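Local atomic coordinates of adapter protein MecA 2 (Bacillus subtilis, PDB entry 3JTO), a protein that acts as an adaptor that delivers unfolded or aggregated proteins, and regulators such as ComK, to the ClpC protease. Residues I6-H11 / G54-L59; L19-Q24 / T88-F93. All coordinates share one frame; numbering follows the deposited sequence.

Contact 1 (I6-H11 / G54-L59); sequences IIYQFH and GVVAVL
Ile6 opens the contact by reaching from strand 4-10 onto helix 49-59, which packs against the antiparallel sheet of this ClpC-binding C-terminal domain. The short strand and helix axes run almost parallel, 6° apart, with a closest approach of 10.2 Å. With CG1 anti to the carbonyl carbon (chi1 -80°) and the chain extended beyond it, the Ile6 side chain stretches out to the helix. Its CD1 lies 3.4 Å from Val56 CG2, and the same methyl also meets CG1 of Val55. The other branch, CG2, turns along the strand to Leu59 CD1 at 3.8 Å. Two residues on, Tyr8 offers a ring face to Leu59: Leu59 CB sits 3.9 Å from the centroid of the Tyr8 ring and 17° off the normal, a CH-pi contact offset toward the rim. Leu59 CD1 touches the same ring near CG and CD2, so two carbons of one leucine pack against this aromatic. At the far end of the tyrosine, Tyr8 OH rests 3.4 Å from Val56 CG1, a contact with a methyl group. Backbone bonds of Ile6 and Tyr8 to Leu44 and Leu42 tie the strand to strand 39-47. Farther along, Ile16 and Leu19 of helix 13-25 pack on the Phe10 side chain, which crosses Leu59 at about a right angle and meets the second branch of the leucine, Phe10 CZ to Leu59 CD2 at 4.0 Å.

Contact 2 (L19-Q24 / T88-F93); sequences LSESLQ and TIQTHF
Gln90 has CG anti to its carbonyl carbon and bends again at chi2 (-50°), folding its amide against the Ser20 side chain and the CA and CG of Glu21, while Ser20 OG, trans to its own backbone N, points across to Ile89. The Gln90 amide nitrogen NE2 lies 3.4 Å from Glu21 CG, touching the aliphatic part of the glutamate; the carboxylate leads away and forms a salt bridge with Arg25. On the amide's other arm, Gln90 OE1 stands 3.6 Å from Ser20 OG. Segments 19-24 and 88-93, on helices 13-25 and 85-93, cross at -118°, their short axes 9.6 Å apart at closest, and Glu21 and Gln90 have the nearest CA atoms, at 6.9 Å. Helix 13-25 meets the sheet of the domain through Phe10 of strand 4-10, and the C-terminal helix packs on helix 13-25, with Ile89 on Ile16 and Val86 extending the interface one turn earlier. Ser20 OG touches Ile89 CG2 at 3.5 Å, putting a hydroxyl against a branched aliphatic side chain. From the next turn of helix 13-25, Gln24 reaches out in an extended chain and lays OE1 3.7 Å from Gln90 CG, the two amide planes turned 74° apart.

In the fold
Helix 13-25 connects the two contacts, whose centres lie about 14 Å apart. It follows strand 4-10 in the chain, and its Leu19 packs on Phe10 and Leu59 of contact 1, while Val58 touches both Leu19 and Ser22; helix 85-93 engages Ser20, Glu21 and Gln24. Contact 1, a strand-helix interface of chiefly aliphatic and aromatic groups, is the more central: its centre is about 6 Å from that of the chain, and five of its six touching residues are buried. Contact 2, its centre about 11 Å from that of the chain, is a smaller helix-helix interface running from buried Ser20, Ile89 and Gln90 to exposed Gln24. Its chemistry is mixed, with amide and hydroxyl groups against aliphatic carbons. Neither contact has a hydrogen bond between its segments.

Contact 1 (I6-H11 / G54-L59)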
loop_
_atom_site.group_PDB
_atom_site.type_symbol
_atom_site.label_atom_id
_atom_site.label_comp_id
_atom_site.label_asym_id
_atom_site.label_seq_id
_atom_site.Cartn_x
_atom_site.Cartn_y
_atom_site.Cartn_z
ATOM N N ILE A 6 -2.388 4.896 5.944
ATOM C CA ILE A 6 -2.411 5.346 4.566
ATOM C C ILE A 6 -2.992 4.252 3.685
ATOM O O ILE A 6 -2.471 3.138 3.656
ATOM C CB ILE A 6 -0.982 5.766 4.103
ATOM C CG1 ILE A 6 -0.658 7.176 4.623
ATOM C CG2 ILE A 6 -0.842 5.740 2.596
ATOM C CD1 ILE A 6 0.785 7.606 4.405
ATOM N N ILE A 7 -4.091 4.564 3.000
ATOM C CA ILE A 7 -4.629 3.686 1.968
ATOM C C ILE A 7 -4.688 4.361 0.598
ATOM O O ILE A 7 -5.334 5.389 0.433
ATOM C CB ILE A 7 -6.022 3.177 2.288
ATOM C CG1 ILE A 7 -6.075 2.567 3.684
ATOM C CG2 ILE A 7 -6.435 2.141 1.262
ATOM C CD1 ILE A 7 -7.489 2.190 4.103
ATOM N N TYR A 8 -4.015 3.748 -0.374
ATOM C CA TYR A 8 -3.988 4.211 -1.755
ATOM C C TYR A 8 -4.597 3.218 -2.748
ATOM O O TYR A 8 -4.525 2.004 -2.553
ATOM C CB TYR A 8 -2.548 4.511 -2.171
ATOM C CG TYR A 8 -2.183 5.964 -2.027
ATOM C CD1 TYR A 8 -1.919 6.751 -3.145
ATOM C CD2 TYR A 8 -2.122 6.554 -0.777
ATOM C CE1 TYR A 8 -1.602 8.080 -3.008
ATOM C CE2 TYR A 8 -1.805 7.874 -0.632
ATOM C CZ TYR A 8 -1.549 8.632 -1.743
ATOM O OH TYR A 8 -1.235 9.952 -1.573
ATOM N N GLN A 9 -5.139 3.775 -3.833
ATOM C CA GLN A 9 -5.817 3.078 -4.930
ATOM C C GLN A 9 -4.897 2.969 -6.168
ATOM O O GLN A 9 -4.294 3.959 -6.587
ATOM C CB GLN A 9 -6.984 3.959 -5.332
ATOM C CG GLN A 9 -8.308 3.327 -5.601
ATOM C CD GLN A 9 -9.365 4.410 -5.702
ATOM O OE1 GLN A 9 -9.072 5.508 -6.180
ATOM N NE2 GLN A 9 -10.584 4.129 -5.226
ATOM N N PHE A 10 -4.806 1.786 -6.768
ATOM C CA PHE A 10 -3.997 1.604 -7.980
ATOM C C PHE A 10 -4.795 0.883 -9.048
ATOM O O PHE A 10 -5.508 -0.088 -8.757
ATOM C CB PHE A 10 -2.709 0.832 -7.678
ATOM C CG PHE A 10 -1.915 1.426 -6.556
ATOM C CD1 PHE A 10 -0.951 2.389 -6.810
ATOM C CD2 PHE A 10 -2.166 1.055 -5.242
ATOM C CE1 PHE A 10 -0.244 2.958 -5.777
ATOM C CE2 PHE A 10 -1.466 1.611 -4.214
ATOM C CZ PHE A 10 -0.502 2.565 -4.471
ATOM N N HIS A 11 -4.681 1.357 -10.283
ATOM C CA HIS A 11 -5.437 0.772 -11.385
ATOM C C HIS A 11 -5.028 -0.678 -11.640
ATOM O O HIS A 11 -5.864 -1.500 -12.004
ATOM C CB HIS A 11 -5.324 1.621 -12.655
ATOM C CG HIS A 11 -4.066 1.394 -13.435
ATOM N ND1 HIS A 11 -2.974 2.232 -13.347
ATOM C CD2 HIS A 11 -3.733 0.438 -14.333
ATOM C CE1 HIS A 11 -2.015 1.791 -14.143
ATOM N NE2 HIS A 11 -2.452 0.704 -14.754
ATOM N N GLY A 54 7.134 10.638 3.274
ATOM C CA GLY A 54 8.007 9.959 2.334
ATOM C C GLY A 54 7.237 8.897 1.551
ATOM O O GLY A 54 7.397 8.765 0.339
ATOM N N VAL A 55 6.388 8.151 2.253
ATOM C CA VAL A 55 5.562 7.116 1.652
ATOM C C VAL A 55 4.504 7.675 0.679
ATOM O O VAL A 55 4.293 7.136 -0.410
ATOM C CB VAL A 55 4.883 6.264 2.749
ATOM C CG1 VAL A 55 3.629 5.560 2.210
ATOM C CG2 VAL A 55 5.882 5.263 3.348
ATOM N N VAL A 56 3.843 8.752 1.071
ATOM C CA VAL A 56 2.819 9.347 0.231
ATOM C C VAL A 56 3.417 9.899 -1.064
ATOM O O VAL A 56 2.719 10.033 -2.071
ATOM C CB VAL A 56 2.017 10.429 0.987
ATOM C CG1 VAL A 56 1.419 11.450 0.032
ATOM C CG2 VAL A 56 0.922 9.776 1.776
ATOM N N ALA A 57 4.716 10.181 -1.036
ATOM C CA ALA A 57 5.413 10.736 -2.185
ATOM C C ALA A 57 5.734 9.650 -3.201
ATOM O O ALA A 57 5.713 9.882 -4.408
ATOM C CB ALA A 57 6.681 11.435 -1.742
ATOM N N VAL A 58 6.053 8.462 -2.708
ATOM C CA VAL A 58 6.214 7.315 -3.580
ATOM C C VAL A 58 4.880 6.927 -4.217
ATOM O O VAL A 58 4.775 6.819 -5.439
ATOM C CB VAL A 58 6.779 6.115 -2.814
ATOM C CG1 VAL A 58 6.612 4.837 -3.624
ATOM C CG2 VAL A 58 8.251 6.361 -2.465
ATOM N N LEU A 59 3.861 6.734 -3.382
ATOM C CA LEU A 59 2.586 6.191 -3.844
ATOM C C LEU A 59 1.910 7.121 -4.832
ATOM O O LEU A 59 1.344 6.664 -5.824
ATOM C CB LEU A 59 1.642 5.897 -2.678
ATOM C CG LEU A 59 2.157 4.972 -1.587
ATOM C CD1 LEU A 59 1.071 4.706 -0.559
ATOM C CD2 LEU A 59 2.644 3.682 -2.197
#

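Contact 2 (L19-Q24 / T88-F93)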
loop_
_atom_site.group_PDB
_atom_site.type_symbol
_atom_site.label_atom_id
_atom_site.label_comp_id
_atom_site.label_asym_id
_atom_site.label_seq_id
_atom_site.Cartn_x
_atom_site.Cartn_y
_atom_site.Cartn_z
ATOM N N LEU A 19 6.432 0.239 -7.374
ATOM C CA LEU A 19 6.740 1.131 -6.270
ATOM C C LEU A 19 7.329 0.358 -5.097
ATOM O O LEU A 19 7.982 0.921 -4.230
ATOM C CB LEU A 19 5.529 1.996 -5.874
ATOM C CG LEU A 19 4.365 1.673 -4.914
ATOM C CD1 LEU A 19 3.004 1.669 -5.607
ATOM C CD2 LEU A 19 4.554 0.441 -4.018
ATOM N N SER A 20 7.116 -0.947 -5.097
ATOM C CA SER A 20 7.497 -1.779 -3.971
ATOM C C SER A 20 8.958 -1.574 -3.610
ATOM O O SER A 20 9.341 -1.654 -2.446
ATOM C CB SER A 20 7.234 -3.247 -4.304
ATOM O OG SER A 20 7.584 -4.085 -3.223
ATOM N N GLU A 21 9.767 -1.301 -4.621
ATOM C CA GLU A 21 11.203 -1.174 -4.457
ATOM C C GLU A 21 11.553 0.167 -3.800
ATOM O O GLU A 21 12.444 0.250 -2.951
ATOM C CB GLU A 21 11.866 -1.309 -5.821
ATOM C CG GLU A 21 13.311 -1.745 -5.782
ATOM C CD GLU A 21 14.246 -0.579 -5.953
ATOM O OE1 GLU A 21 14.119 0.396 -5.185
ATOM O OE2 GLU A 21 15.103 -0.636 -6.862
ATOM N N SER A 22 10.830 1.204 -4.199
ATOM C CA SER A 22 10.926 2.517 -3.582
ATOM C C SER A 22 10.506 2.528 -2.103
ATOM O O SER A 22 11.131 3.218 -1.298
ATOM C CB SER A 22 10.086 3.520 -4.368
ATOM O OG SER A 22 10.571 3.638 -5.690
ATOM N N LEU A 23 9.456 1.780 -1.755
ATOM C CA LEU A 23 9.015 1.686 -0.364
ATOM C C LEU A 23 10.066 1.019 0.523
ATOM O O LEU A 23 10.362 1.509 1.617
ATOM C CB LEU A 23 7.675 0.951 -0.234
ATOM C CG LEU A 23 6.430 1.702 -0.708
ATOM C CD1 LEU A 23 5.194 0.938 -0.345
ATOM C CD2 LEU A 23 6.362 3.122 -0.140
ATOM N N GLN A 24 10.632 -0.088 0.052
ATOM C CA GLN A 24 11.645 -0.800 0.823
ATOM C C GLN A 24 12.896 0.053 1.057
ATOM O O GLN A 24 13.545 -0.054 2.094
ATOM C CB GLN A 24 12.032 -2.082 0.121
ATOM C CG GLN A 24 13.021 -2.921 0.887
ATOM C CD GLN A 24 13.778 -3.872 -0.028
ATOM O OE1 GLN A 24 13.543 -5.087 -0.033
ATOM N NE2 GLN A 24 14.678 -3.316 -0.825
ATOM N N THR A 88 7.031 -9.525 0.285
ATOM C CA THR A 88 6.547 -10.629 -0.538
ATOM C C THR A 88 6.812 -10.326 -2.013
ATOM O O THR A 88 7.193 -11.206 -2.767
ATOM C CB THR A 88 5.044 -10.905 -0.345
ATOM O OG1 THR A 88 4.785 -11.262 1.015
ATOM C CG2 THR A 88 4.581 -12.049 -1.260
ATOM N N ILE A 89 6.621 -9.071 -2.410
ATOM C CA ILE A 89 6.817 -8.662 -3.786
ATOM C C ILE A 89 8.288 -8.633 -4.165
ATOM O O ILE A 89 8.659 -9.032 -5.274
ATOM C CB ILE A 89 6.235 -7.266 -4.035
ATOM C CG1 ILE A 89 4.710 -7.308 -3.930
ATOM C CG2 ILE A 89 6.703 -6.723 -5.384
ATOM C CD1 ILE A 89 4.031 -6.022 -4.304
ATOM N N GLN A 90 9.121 -8.147 -3.245
ATOM C CA GLN A 90 10.544 -7.956 -3.508
ATOM C C GLN A 90 11.255 -9.285 -3.645
ATOM O O GLN A 90 12.240 -9.407 -4.363
ATOM C CB GLN A 90 11.188 -7.119 -2.412
ATOM C CG GLN A 90 10.976 -5.630 -2.586
ATOM C CD GLN A 90 11.317 -5.165 -3.979
ATOM O OE1 GLN A 90 10.531 -5.338 -4.906
ATOM N NE2 GLN A 90 12.492 -4.561 -4.135
ATOM N N THR A 91 10.743 -10.282 -2.948
ATOM C CA THR A 91 11.180 -11.649 -3.141
ATOM C C THR A 91 11.218 -12.018 -4.629
ATOM O O THR A 91 12.191 -12.606 -5.123
ATOM C CB THR A 91 10.210 -12.608 -2.444
ATOM O OG1 THR A 91 10.580 -12.747 -1.063
ATOM C CG2 THR A 91 10.222 -13.963 -3.138
ATOM N N HIS A 92 10.153 -11.649 -5.337
ATOM C CA HIS A 92 9.937 -12.081 -6.713
ATOM C C HIS A 92 10.470 -11.100 -7.756
ATOM O O HIS A 92 11.177 -11.484 -8.694
ATOM C CB HIS A 92 8.444 -12.349 -6.929
ATOM C CG HIS A 92 7.942 -13.527 -6.158
ATOM N ND1 HIS A 92 7.669 -13.470 -4.809
ATOM C CD2 HIS A 92 7.701 -14.803 -6.537
ATOM C CE1 HIS A 92 7.259 -14.656 -4.393
ATOM N NE2 HIS A 92 7.276 -15.484 -5.422
ATOM N N PHE A 93 10.156 -9.827 -7.574
ATOM C CA PHE A 93 10.466 -8.845 -8.598
ATOM C C PHE A 93 11.750 -8.042 -8.352
ATOM O O PHE A 93 12.056 -7.108 -9.098
ATOM C CB PHE A 93 9.258 -7.934 -8.810
ATOM C CG PHE A 93 7.993 -8.682 -9.142
ATOM C CD1 PHE A 93 7.445 -8.621 -10.417
ATOM C CD2 PHE A 93 7.367 -9.465 -8.186
ATOM C CE1 PHE A 93 6.284 -9.314 -10.723
ATOM C CE2 PHE A 93 6.207 -10.156 -8.477
ATOM C CZ PHE A 93 5.658 -10.084 -9.748
#